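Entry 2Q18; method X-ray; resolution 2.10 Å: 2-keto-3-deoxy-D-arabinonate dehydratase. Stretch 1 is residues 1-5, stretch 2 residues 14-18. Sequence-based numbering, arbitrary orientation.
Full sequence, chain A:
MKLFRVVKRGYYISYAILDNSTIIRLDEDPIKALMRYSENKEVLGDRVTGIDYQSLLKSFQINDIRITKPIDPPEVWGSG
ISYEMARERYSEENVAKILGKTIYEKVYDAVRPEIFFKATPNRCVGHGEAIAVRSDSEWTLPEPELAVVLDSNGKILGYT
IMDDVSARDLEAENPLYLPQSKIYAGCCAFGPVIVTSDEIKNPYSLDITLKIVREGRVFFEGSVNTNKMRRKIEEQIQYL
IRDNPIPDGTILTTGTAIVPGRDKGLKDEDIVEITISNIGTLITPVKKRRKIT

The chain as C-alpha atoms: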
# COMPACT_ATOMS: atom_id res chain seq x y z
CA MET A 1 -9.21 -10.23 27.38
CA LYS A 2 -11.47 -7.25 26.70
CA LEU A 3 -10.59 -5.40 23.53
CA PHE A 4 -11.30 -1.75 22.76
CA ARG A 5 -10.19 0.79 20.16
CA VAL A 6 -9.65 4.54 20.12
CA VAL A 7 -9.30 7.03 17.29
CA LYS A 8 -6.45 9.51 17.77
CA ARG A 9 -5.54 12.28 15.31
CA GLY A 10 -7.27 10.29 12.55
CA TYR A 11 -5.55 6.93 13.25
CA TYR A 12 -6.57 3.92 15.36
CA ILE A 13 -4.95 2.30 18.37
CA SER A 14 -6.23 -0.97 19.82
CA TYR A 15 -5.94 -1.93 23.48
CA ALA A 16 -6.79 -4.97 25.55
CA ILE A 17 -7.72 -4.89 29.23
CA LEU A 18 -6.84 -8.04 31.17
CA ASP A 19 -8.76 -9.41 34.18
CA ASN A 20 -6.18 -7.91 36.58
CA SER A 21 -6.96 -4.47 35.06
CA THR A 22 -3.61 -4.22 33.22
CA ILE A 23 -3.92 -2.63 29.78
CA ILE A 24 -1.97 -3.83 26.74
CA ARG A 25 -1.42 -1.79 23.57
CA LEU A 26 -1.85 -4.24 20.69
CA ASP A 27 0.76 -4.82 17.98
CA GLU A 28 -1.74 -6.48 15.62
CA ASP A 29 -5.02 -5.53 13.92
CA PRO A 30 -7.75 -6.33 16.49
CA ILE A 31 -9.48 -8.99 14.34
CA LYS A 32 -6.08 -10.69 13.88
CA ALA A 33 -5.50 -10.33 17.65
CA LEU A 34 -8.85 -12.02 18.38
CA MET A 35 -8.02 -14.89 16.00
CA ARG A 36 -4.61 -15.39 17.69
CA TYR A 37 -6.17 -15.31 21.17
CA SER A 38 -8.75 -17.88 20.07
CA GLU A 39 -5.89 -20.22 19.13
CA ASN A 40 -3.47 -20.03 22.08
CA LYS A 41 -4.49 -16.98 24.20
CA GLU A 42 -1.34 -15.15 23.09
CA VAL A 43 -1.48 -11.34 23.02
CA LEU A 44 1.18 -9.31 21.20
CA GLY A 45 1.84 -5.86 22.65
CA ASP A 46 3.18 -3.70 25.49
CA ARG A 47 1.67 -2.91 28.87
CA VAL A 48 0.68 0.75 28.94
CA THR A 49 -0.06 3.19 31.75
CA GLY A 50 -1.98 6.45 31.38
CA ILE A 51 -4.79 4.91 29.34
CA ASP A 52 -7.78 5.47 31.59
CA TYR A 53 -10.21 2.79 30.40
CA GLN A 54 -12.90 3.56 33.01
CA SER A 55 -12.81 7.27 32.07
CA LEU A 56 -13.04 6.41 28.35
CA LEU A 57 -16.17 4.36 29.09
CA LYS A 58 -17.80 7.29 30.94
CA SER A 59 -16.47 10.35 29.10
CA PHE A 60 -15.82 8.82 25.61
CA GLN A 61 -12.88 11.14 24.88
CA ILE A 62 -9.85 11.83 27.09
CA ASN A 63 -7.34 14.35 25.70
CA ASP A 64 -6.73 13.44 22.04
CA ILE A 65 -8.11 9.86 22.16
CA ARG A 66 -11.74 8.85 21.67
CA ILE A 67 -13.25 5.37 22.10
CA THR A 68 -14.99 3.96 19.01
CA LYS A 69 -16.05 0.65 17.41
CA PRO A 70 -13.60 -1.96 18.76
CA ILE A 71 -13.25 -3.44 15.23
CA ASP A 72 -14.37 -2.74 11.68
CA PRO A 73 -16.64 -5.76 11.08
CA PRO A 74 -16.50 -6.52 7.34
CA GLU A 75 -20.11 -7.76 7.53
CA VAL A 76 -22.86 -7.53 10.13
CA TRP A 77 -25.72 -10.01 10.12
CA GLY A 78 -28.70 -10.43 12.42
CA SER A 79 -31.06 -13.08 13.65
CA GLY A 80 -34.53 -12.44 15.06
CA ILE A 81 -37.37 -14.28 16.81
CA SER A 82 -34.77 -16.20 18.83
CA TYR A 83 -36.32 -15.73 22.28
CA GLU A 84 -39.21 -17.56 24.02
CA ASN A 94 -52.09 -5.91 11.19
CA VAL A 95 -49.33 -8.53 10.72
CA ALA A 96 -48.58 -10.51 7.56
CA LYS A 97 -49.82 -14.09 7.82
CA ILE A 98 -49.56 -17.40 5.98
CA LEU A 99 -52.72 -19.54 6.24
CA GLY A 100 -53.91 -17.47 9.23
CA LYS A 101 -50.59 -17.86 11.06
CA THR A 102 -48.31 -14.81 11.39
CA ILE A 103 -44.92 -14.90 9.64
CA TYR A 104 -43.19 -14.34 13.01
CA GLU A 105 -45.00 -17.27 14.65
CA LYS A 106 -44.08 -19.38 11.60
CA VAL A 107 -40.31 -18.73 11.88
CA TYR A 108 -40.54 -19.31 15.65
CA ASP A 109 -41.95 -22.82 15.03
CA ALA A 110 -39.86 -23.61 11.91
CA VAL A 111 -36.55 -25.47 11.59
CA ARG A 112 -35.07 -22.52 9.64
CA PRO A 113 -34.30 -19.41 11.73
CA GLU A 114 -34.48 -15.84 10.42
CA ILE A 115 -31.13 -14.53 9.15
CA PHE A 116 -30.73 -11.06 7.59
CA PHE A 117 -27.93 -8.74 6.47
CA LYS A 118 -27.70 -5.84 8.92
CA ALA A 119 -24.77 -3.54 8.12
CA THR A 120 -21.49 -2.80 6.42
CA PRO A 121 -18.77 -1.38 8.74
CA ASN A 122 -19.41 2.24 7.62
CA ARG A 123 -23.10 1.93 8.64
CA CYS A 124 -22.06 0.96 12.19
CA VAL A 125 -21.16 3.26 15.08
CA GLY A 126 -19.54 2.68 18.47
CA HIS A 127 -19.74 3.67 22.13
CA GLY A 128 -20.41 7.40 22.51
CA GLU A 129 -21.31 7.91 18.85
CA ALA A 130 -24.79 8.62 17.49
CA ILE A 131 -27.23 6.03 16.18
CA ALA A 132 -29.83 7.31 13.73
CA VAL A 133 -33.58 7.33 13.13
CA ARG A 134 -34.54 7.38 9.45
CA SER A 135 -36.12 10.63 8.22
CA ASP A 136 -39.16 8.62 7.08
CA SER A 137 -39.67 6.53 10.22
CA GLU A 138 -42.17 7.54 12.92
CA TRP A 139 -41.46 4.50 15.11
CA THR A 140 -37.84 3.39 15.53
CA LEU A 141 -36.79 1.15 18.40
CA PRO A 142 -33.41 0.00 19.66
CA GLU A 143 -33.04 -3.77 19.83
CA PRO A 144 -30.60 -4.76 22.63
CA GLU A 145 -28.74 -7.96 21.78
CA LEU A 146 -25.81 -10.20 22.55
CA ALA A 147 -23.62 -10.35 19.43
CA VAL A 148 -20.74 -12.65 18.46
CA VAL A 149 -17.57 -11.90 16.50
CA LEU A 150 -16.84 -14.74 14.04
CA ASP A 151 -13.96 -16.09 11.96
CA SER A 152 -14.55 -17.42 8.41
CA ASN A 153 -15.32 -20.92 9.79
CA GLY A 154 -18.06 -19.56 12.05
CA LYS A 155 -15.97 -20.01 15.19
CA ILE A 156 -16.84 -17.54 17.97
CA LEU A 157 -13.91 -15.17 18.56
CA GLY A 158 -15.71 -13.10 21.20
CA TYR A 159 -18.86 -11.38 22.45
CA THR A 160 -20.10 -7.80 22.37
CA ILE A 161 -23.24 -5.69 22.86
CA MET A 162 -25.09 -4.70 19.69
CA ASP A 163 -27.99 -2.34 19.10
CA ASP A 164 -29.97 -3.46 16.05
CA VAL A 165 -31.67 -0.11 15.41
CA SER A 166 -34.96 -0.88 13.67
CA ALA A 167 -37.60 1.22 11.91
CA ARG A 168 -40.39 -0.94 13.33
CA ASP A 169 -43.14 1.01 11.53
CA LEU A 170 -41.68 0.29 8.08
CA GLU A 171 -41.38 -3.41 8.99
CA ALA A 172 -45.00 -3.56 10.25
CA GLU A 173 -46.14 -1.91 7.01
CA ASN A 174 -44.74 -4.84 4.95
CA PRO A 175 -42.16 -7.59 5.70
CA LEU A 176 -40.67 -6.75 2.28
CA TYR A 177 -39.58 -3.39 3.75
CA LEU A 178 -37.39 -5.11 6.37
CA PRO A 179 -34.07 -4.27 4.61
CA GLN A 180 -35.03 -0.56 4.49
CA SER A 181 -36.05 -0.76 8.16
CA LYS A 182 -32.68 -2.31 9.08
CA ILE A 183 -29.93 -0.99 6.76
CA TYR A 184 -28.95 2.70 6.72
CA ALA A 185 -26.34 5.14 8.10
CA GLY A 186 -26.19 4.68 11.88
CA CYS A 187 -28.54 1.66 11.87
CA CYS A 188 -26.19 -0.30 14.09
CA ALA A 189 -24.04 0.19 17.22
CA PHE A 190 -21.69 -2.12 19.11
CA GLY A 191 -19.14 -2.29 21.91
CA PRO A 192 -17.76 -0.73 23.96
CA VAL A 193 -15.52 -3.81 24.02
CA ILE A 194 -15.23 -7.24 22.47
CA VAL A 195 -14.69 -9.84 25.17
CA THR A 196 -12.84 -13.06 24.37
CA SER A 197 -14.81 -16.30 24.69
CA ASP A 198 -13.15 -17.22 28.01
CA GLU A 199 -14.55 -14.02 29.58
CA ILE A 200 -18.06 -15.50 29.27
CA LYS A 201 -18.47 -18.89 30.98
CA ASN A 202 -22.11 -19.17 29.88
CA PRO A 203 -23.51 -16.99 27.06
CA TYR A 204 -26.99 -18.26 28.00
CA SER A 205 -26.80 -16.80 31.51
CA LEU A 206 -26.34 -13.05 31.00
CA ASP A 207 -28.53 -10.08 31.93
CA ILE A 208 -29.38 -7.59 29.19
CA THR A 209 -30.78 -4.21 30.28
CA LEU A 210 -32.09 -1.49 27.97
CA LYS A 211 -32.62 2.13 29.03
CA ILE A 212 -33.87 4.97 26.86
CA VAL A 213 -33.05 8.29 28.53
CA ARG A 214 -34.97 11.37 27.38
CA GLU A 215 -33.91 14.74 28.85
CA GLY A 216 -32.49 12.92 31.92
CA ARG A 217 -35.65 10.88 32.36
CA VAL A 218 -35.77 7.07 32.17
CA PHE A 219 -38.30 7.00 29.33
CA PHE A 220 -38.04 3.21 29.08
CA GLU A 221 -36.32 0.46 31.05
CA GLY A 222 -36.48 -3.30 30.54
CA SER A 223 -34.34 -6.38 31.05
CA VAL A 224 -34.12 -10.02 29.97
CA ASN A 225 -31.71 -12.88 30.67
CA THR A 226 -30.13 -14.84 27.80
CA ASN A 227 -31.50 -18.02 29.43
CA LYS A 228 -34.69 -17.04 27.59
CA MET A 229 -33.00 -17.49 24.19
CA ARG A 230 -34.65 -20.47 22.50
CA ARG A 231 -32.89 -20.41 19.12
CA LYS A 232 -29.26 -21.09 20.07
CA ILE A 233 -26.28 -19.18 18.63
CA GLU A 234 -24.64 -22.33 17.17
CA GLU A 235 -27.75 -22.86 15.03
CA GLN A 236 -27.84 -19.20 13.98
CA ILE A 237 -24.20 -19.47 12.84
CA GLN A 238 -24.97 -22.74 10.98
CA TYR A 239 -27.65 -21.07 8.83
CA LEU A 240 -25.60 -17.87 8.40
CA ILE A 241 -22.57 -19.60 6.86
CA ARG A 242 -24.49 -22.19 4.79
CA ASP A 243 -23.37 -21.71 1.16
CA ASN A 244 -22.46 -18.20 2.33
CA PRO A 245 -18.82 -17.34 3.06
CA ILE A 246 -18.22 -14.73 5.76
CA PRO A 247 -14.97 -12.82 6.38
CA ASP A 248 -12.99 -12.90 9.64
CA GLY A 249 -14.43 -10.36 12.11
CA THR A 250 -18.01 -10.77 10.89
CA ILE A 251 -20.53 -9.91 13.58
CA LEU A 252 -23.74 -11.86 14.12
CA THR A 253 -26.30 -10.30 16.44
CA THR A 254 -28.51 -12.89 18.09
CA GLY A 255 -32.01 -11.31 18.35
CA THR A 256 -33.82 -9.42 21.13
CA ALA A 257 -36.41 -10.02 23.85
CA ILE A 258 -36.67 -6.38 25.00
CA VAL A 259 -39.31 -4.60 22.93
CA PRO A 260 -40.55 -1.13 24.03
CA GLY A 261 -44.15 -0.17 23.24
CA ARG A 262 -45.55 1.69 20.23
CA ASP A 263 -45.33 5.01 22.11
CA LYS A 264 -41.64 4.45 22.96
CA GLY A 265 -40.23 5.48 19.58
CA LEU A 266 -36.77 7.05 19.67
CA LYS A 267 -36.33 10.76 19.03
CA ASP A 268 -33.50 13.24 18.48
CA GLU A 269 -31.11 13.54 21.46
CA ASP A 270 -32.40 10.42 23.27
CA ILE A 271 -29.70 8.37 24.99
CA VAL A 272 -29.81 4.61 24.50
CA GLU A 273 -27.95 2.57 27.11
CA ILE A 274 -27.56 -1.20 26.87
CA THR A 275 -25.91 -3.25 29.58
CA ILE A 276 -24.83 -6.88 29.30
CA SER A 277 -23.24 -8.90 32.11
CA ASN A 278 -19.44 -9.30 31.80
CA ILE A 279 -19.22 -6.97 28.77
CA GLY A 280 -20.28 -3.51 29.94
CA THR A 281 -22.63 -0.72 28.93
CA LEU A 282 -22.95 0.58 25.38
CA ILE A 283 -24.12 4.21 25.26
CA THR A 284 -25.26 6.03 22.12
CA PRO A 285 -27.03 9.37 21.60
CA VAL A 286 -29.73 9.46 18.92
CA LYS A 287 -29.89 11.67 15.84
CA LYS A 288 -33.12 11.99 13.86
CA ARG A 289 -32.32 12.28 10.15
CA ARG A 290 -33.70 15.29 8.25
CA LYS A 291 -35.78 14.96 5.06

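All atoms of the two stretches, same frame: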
# COMPACT_ATOMS: atom_id res chain seq x y z
N MET A 1 -9.63 -11.52 27.99
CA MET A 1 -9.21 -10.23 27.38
C MET A 1 -10.44 -9.44 26.94
O MET A 1 -11.40 -10.00 26.41
CB MET A 1 -8.26 -10.50 26.21
CG MET A 1 -8.06 -9.37 25.21
SD MET A 1 -6.68 -9.71 24.08
CE MET A 1 -7.54 -10.48 22.71
N LYS A 2 -10.42 -8.13 27.19
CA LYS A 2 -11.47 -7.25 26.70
C LYS A 2 -10.85 -6.17 25.82
O LYS A 2 -10.04 -5.36 26.27
CB LYS A 2 -12.28 -6.65 27.86
CG LYS A 2 -12.93 -7.70 28.74
CD LYS A 2 -13.82 -7.11 29.81
CE LYS A 2 -14.42 -8.22 30.67
NZ LYS A 2 -15.32 -7.70 31.72
N LEU A 3 -11.24 -6.19 24.56
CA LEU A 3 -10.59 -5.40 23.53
C LEU A 3 -11.38 -4.14 23.21
O LEU A 3 -12.59 -4.20 22.99
CB LEU A 3 -10.42 -6.28 22.28
CG LEU A 3 -9.76 -5.76 21.02
CD1 LEU A 3 -9.01 -6.90 20.35
CD2 LEU A 3 -10.83 -5.21 20.08
N PHE A 4 -10.69 -3.00 23.19
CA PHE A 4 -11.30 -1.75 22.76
C PHE A 4 -10.39 -1.01 21.78
O PHE A 4 -9.23 -1.37 21.60
CB PHE A 4 -11.73 -0.87 23.95
CG PHE A 4 -10.60 -0.40 24.84
CD1 PHE A 4 -10.07 -1.24 25.82
CD2 PHE A 4 -10.11 0.90 24.74
CE1 PHE A 4 -9.04 -0.81 26.66
CE2 PHE A 4 -9.09 1.35 25.58
CZ PHE A 4 -8.55 0.49 26.54
N ARG A 5 -10.94 0.02 21.14
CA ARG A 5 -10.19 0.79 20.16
C ARG A 5 -10.51 2.27 20.30
O ARG A 5 -11.66 2.65 20.57
CB ARG A 5 -10.50 0.29 18.74
CG ARG A 5 -9.60 0.85 17.63
CD ARG A 5 -9.88 0.18 16.28
NE ARG A 5 -11.25 0.41 15.82
CZ ARG A 5 -11.66 0.30 14.56
NH1 ARG A 5 -10.81 -0.05 13.61
NH2 ARG A 5 -12.93 0.53 14.26
N SER A 14 -5.49 0.05 19.10
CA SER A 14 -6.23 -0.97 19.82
C SER A 14 -5.57 -1.31 21.15
O SER A 14 -4.34 -1.34 21.26
CB SER A 14 -6.39 -2.23 18.97
OG SER A 14 -7.37 -2.02 17.97
N TYR A 15 -6.40 -1.56 22.15
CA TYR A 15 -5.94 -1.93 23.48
C TYR A 15 -6.74 -3.11 23.98
O TYR A 15 -7.89 -3.32 23.59
CB TYR A 15 -6.11 -0.77 24.46
CG TYR A 15 -5.38 0.50 24.11
CD1 TYR A 15 -4.04 0.69 24.48
CD2 TYR A 15 -6.03 1.54 23.44
CE1 TYR A 15 -3.37 1.87 24.17
CE2 TYR A 15 -5.37 2.71 23.13
CZ TYR A 15 -4.05 2.88 23.50
OH TYR A 15 -3.39 4.05 23.18
N ALA A 16 -6.11 -3.88 24.87
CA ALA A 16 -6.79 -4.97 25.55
C ALA A 16 -6.66 -4.75 27.06
O ALA A 16 -5.57 -4.47 27.55
CB ALA A 16 -6.18 -6.30 25.16
N ILE A 17 -7.77 -4.87 27.77
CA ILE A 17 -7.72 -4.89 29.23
C ILE A 17 -7.84 -6.32 29.73
O ILE A 17 -8.74 -7.06 29.34
CB ILE A 17 -8.74 -3.91 29.91
CG1 ILE A 17 -8.72 -4.09 31.44
CG2 ILE A 17 -10.15 -4.08 29.35
CD1 ILE A 17 -9.10 -2.84 32.24
N LEU A 18 -6.88 -6.71 30.57
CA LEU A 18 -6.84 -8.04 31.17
C LEU A 18 -7.64 -8.05 32.48
O LEU A 18 -7.97 -6.99 33.02
CB LEU A 18 -5.39 -8.46 31.41
CG LEU A 18 -4.60 -9.13 30.28
CD1 LEU A 18 -4.91 -8.60 28.88
CD2 LEU A 18 -3.11 -9.04 30.58

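The two stretches run as neighbouring antiparallel strands, 2-5 against 14-17, with an angle of 152° between their N-to-C directions and a closest approach of 4.6 Å between their axes. The register pairs K2 with I17, L3 with A16, F4 with Y15 and R5 with S14. The CA-CA distances alternate as an antiparallel ladder requires: 5.1 Å for K2 and I17 and 5.4 Å for F4 and Y15, the hydrogen-bonded pairs, against 4.3 Å for both L3 and A16 and R5 and S14, the non-hydrogen-bonded ones.

Four main-chain hydrogen bonds carry the polar part of the contact, two in each wide pair. K2 N donates to I17 O at 2.9 Å, with an N-H...O angle of 156°, and I17 N returns a bond to K2 O at 2.8 Å and 168°. In the next ring, F4 N donates to Y15 O at 2.8 Å and 163°, while Y15 N reaches F4 O at 2.9 Å in an almost linear arrangement of 178°. Every amide and carbonyl of these four residues is thus satisfied across the strand pair. The approach of F4 O to Y15 O, 3.1 Å, is no bond, since both atoms are acceptors; it follows from the two reciprocal bonds holding these carbonyls side by side.

Three of the four carbonyls also receive a CA-H...O contact from a residue of a narrow pair. A16 CA lies 3.4 Å from K2 O, with 140° at the hydrogen; L3 CA lies 3.4 Å from Y15 O, at 141°; and S14 CA lies 3.5 Å from F4 O, at 133°. The longer distances and more bent angles make these supplements to the N-H...O bonds. The amides of L3, A16, R5 and S14 take no part in hydrogen bonds between the stretches, as expected for narrow pairs.

Side chains add packing, not polar bonds. On the face bearing K2, F4, Y15 and I17, the F4 side chain (chi1 63°, p) brings its ring back over its partner: F4 CZ is 3.4 Å from Y15 CB. That CB sits 3.8 Å from the F4 ring centroid and 24° off the ring normal, a CH-pi contact over the face. The two aromatic planes are near parallel, at 26°, but slid apart with centroids 5.5 Å from each other, so the rings barely overlap. I17 CG2 touches K2 CB at 3.7 Å and F4 CE1 more loosely at 4.4 Å.

On the face of L3, R5, S14 and A16, R5 CG lies 3.7 Å from S14 OG, a packing contact through the aliphatic part of the arginine. M1 CG packs against A16 CB at 3.6 Å. The polar ends look outward from the pair: K2 NZ, Y15 OH and the R5 guanidinium nitrogens NE, NH1 and NH2 are all hydrogen-bonded elsewhere in the structure.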